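Local atomic coordinates of RNA-binding protein (Sulfolobus solfataricus, PDB entry 2NRQ), a protein that is of unknown function and resembles RNA-binding proteins in structure, although a role in binding RNA is considered unlikely. Residues A[99-104]-A[121-126]. Residues are numbered along the deposited sequence; the frame is centred on the assembly and turned at random.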
loop_
_atom_site.group_PDB
_atom_site.type_symbol
_atom_site.label_atom_id
_atom_site.label_comp_id
_atom_site.label_asym_id
_atom_site.label_seq_id
_atom_site.Cartn_x
_atom_site.Cartn_y
_atom_site.Cartn_z
ATOM N N LEU A 99 3.702 3.343 3.653
ATOM C CA LEU A 99 3.531 4.074 2.413
ATOM C C LEU A 99 2.044 4.286 2.178
ATOM O O LEU A 99 1.323 3.333 1.891
ATOM C CB LEU A 99 4.117 3.283 1.249
ATOM C CG LEU A 99 5.510 2.686 1.429
ATOM C CD1 LEU A 99 5.912 1.973 0.149
ATOM C CD2 LEU A 99 6.500 3.778 1.772
ATOM N N ARG A 100 1.573 5.523 2.311
ATOM C CA ARG A 100 0.160 5.803 2.096
ATOM C C ARG A 100 -0.110 6.314 0.688
ATOM O O ARG A 100 0.293 7.412 0.335
ATOM C CB ARG A 100 -0.370 6.801 3.128
ATOM C CG ARG A 100 0.639 7.726 3.718
ATOM C CD ARG A 100 1.090 7.241 5.085
ATOM N NE ARG A 100 -0.018 7.224 6.027
ATOM C CZ ARG A 100 0.103 6.989 7.330
ATOM N NH1 ARG A 100 1.291 6.753 7.863
ATOM N NH2 ARG A 100 -0.974 6.989 8.102
ATOM N N PHE A 101 -0.804 5.511 -0.110
ATOM C CA PHE A 101 -1.106 5.882 -1.490
ATOM C C PHE A 101 -2.482 6.501 -1.674
ATOM O O PHE A 101 -3.397 6.272 -0.879
ATOM C CB PHE A 101 -0.949 4.664 -2.392
ATOM C CG PHE A 101 0.467 4.174 -2.485
ATOM C CD1 PHE A 101 1.405 4.867 -3.250
ATOM C CD2 PHE A 101 0.878 3.057 -1.768
ATOM C CE1 PHE A 101 2.732 4.454 -3.297
ATOM C CE2 PHE A 101 2.208 2.632 -1.804
ATOM C CZ PHE A 101 3.138 3.334 -2.572
ATOM N N ASP A 102 -2.618 7.286 -2.733
ATOM C CA ASP A 102 -3.867 7.981 -3.047
ATOM C C ASP A 102 -4.915 7.056 -3.659
ATOM O O ASP A 102 -4.689 6.478 -4.719
ATOM C CB ASP A 102 -3.572 9.122 -4.026
ATOM C CG ASP A 102 -4.757 10.024 -4.245
ATOM O OD1 ASP A 102 -4.891 11.010 -3.488
ATOM O OD2 ASP A 102 -5.559 9.744 -5.166
ATOM N N LYS A 103 -6.064 6.923 -3.004
ATOM C CA LYS A 103 -7.132 6.072 -3.524
ATOM C C LYS A 103 -7.609 6.523 -4.900
ATOM O O LYS A 103 -7.752 5.716 -5.812
ATOM C CB LYS A 103 -8.324 6.053 -2.562
ATOM C CG LYS A 103 -8.149 5.096 -1.411
ATOM C CD LYS A 103 -9.444 4.879 -0.633
ATOM C CE LYS A 103 -9.805 6.076 0.215
ATOM N NZ LYS A 103 -10.836 5.701 1.204
ATOM N N GLN A 104 -7.856 7.823 -5.036
ATOM C CA GLN A 104 -8.325 8.422 -6.287
ATOM C C GLN A 104 -7.420 8.058 -7.460
ATOM O O GLN A 104 -7.877 7.509 -8.459
ATOM C CB GLN A 104 -8.378 9.949 -6.153
ATOM C CG GLN A 104 -9.213 10.494 -4.977
ATOM C CD GLN A 104 -8.455 10.561 -3.643
ATOM O OE1 GLN A 104 -8.808 11.342 -2.755
ATOM N NE2 GLN A 104 -7.423 9.738 -3.496
ATOM N N ILE A 121 -4.790 4.213 0.578
ATOM C CA ILE A 121 -4.555 2.776 0.464
ATOM C C ILE A 121 -3.200 2.645 1.142
ATOM O O ILE A 121 -2.178 3.012 0.573
ATOM C CB ILE A 121 -4.411 2.309 -0.992
ATOM C CG1 ILE A 121 -5.754 2.428 -1.715
ATOM C CG2 ILE A 121 -3.911 0.869 -1.017
ATOM C CD1 ILE A 121 -5.673 2.149 -3.202
ATOM N N LYS A 122 -3.194 2.129 2.360
ATOM C CA LYS A 122 -1.965 2.025 3.126
ATOM C C LYS A 122 -1.171 0.731 2.936
ATOM O O LYS A 122 -1.703 -0.371 3.086
ATOM C CB LYS A 122 -2.300 2.223 4.603
ATOM C CG LYS A 122 -1.127 2.602 5.463
ATOM C CD LYS A 122 -1.561 2.786 6.895
ATOM C CE LYS A 122 -2.526 3.944 7.031
ATOM N NZ LYS A 122 -3.134 4.001 8.390
ATOM N N CYS A 123 0.107 0.871 2.605
ATOM C CA CYS A 123 0.969 -0.285 2.423
ATOM C C CYS A 123 2.078 -0.245 3.456
ATOM O O CYS A 123 2.949 0.608 3.405
ATOM C CB CYS A 123 1.564 -0.279 1.029
ATOM S SG CYS A 123 0.331 -0.371 -0.269
ATOM N N ILE A 124 2.040 -1.180 4.395
ATOM C CA ILE A 124 3.025 -1.246 5.465
ATOM C C ILE A 124 3.983 -2.404 5.285
ATOM O O ILE A 124 3.569 -3.555 5.328
ATOM C CB ILE A 124 2.335 -1.405 6.834
ATOM C CG1 ILE A 124 1.366 -0.238 7.056
ATOM C CG2 ILE A 124 3.378 -1.483 7.954
ATOM C CD1 ILE A 124 0.429 -0.434 8.208
ATOM N N ILE A 125 5.263 -2.087 5.098
ATOM C CA ILE A 125 6.300 -3.096 4.932
ATOM C C ILE A 125 7.136 -3.226 6.206
ATOM O O ILE A 125 7.471 -2.232 6.845
ATOM C CB ILE A 125 7.244 -2.750 3.763
ATOM C CG1 ILE A 125 6.489 -2.802 2.435
ATOM C CG2 ILE A 125 8.399 -3.728 3.722
ATOM C CD1 ILE A 125 5.547 -1.664 2.238
ATOM N N SER A 126 7.468 -4.458 6.574
ATOM C CA SER A 126 8.266 -4.695 7.765
ATOM C C SER A 126 9.625 -5.255 7.365
ATOM O O SER A 126 9.718 -6.256 6.657
ATOM C CB SER A 126 7.550 -5.674 8.682
ATOM O OG SER A 126 6.165 -5.390 8.695
#
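L99 and C123 exchange two backbone hydrogen bonds, L99 N to C123 O and C123 N to L99 O, each 2.8 Å with an N-H...O angle of 167°, which identifies them as an antiparallel hydrogen-bonded pair. F101 and I121 form the next such pair; F101 N donates to I121 O at 2.9 Å. R100 and K122 between them are the non-hydrogen-bonded pair, and the axes of strands 99-101 and 121-126 come within 4.7 Å, their N-to-C directions 160° apart.

Apolar contacts gather on the face of L99, F101, I121 and C123. C123 SG, anti to its own carbonyl carbon, meets the edge of the F101 ring, 3.8 Å from F101 CD2 and 79° off the ring normal. L99 CD1 reaches I125 CD1 at 4.2 Å. An alanine in place of F101 would probably open a gap beside C123 SG and towards I72 of helix 62-73. At the start of helix 103-109, K103 CG packs on I121 CG1 at 3.6 Å.

On the other face R100 and K122 extend alongside each other in the same direction, and K122 CE sits above the plane of the R100 guanidinium, 3.6 Å from R100 NH2. Both cations form salt bridges with D118 OD1, which probably offsets their repulsion.

D102 N-caps helix 103-109 through a side-chain bond to Y105 N. Strand 121-126 lies between strands 96-101 and 7-14 in the antiparallel sheet, and helix 62-73 packs against F101 and, through F68, C123.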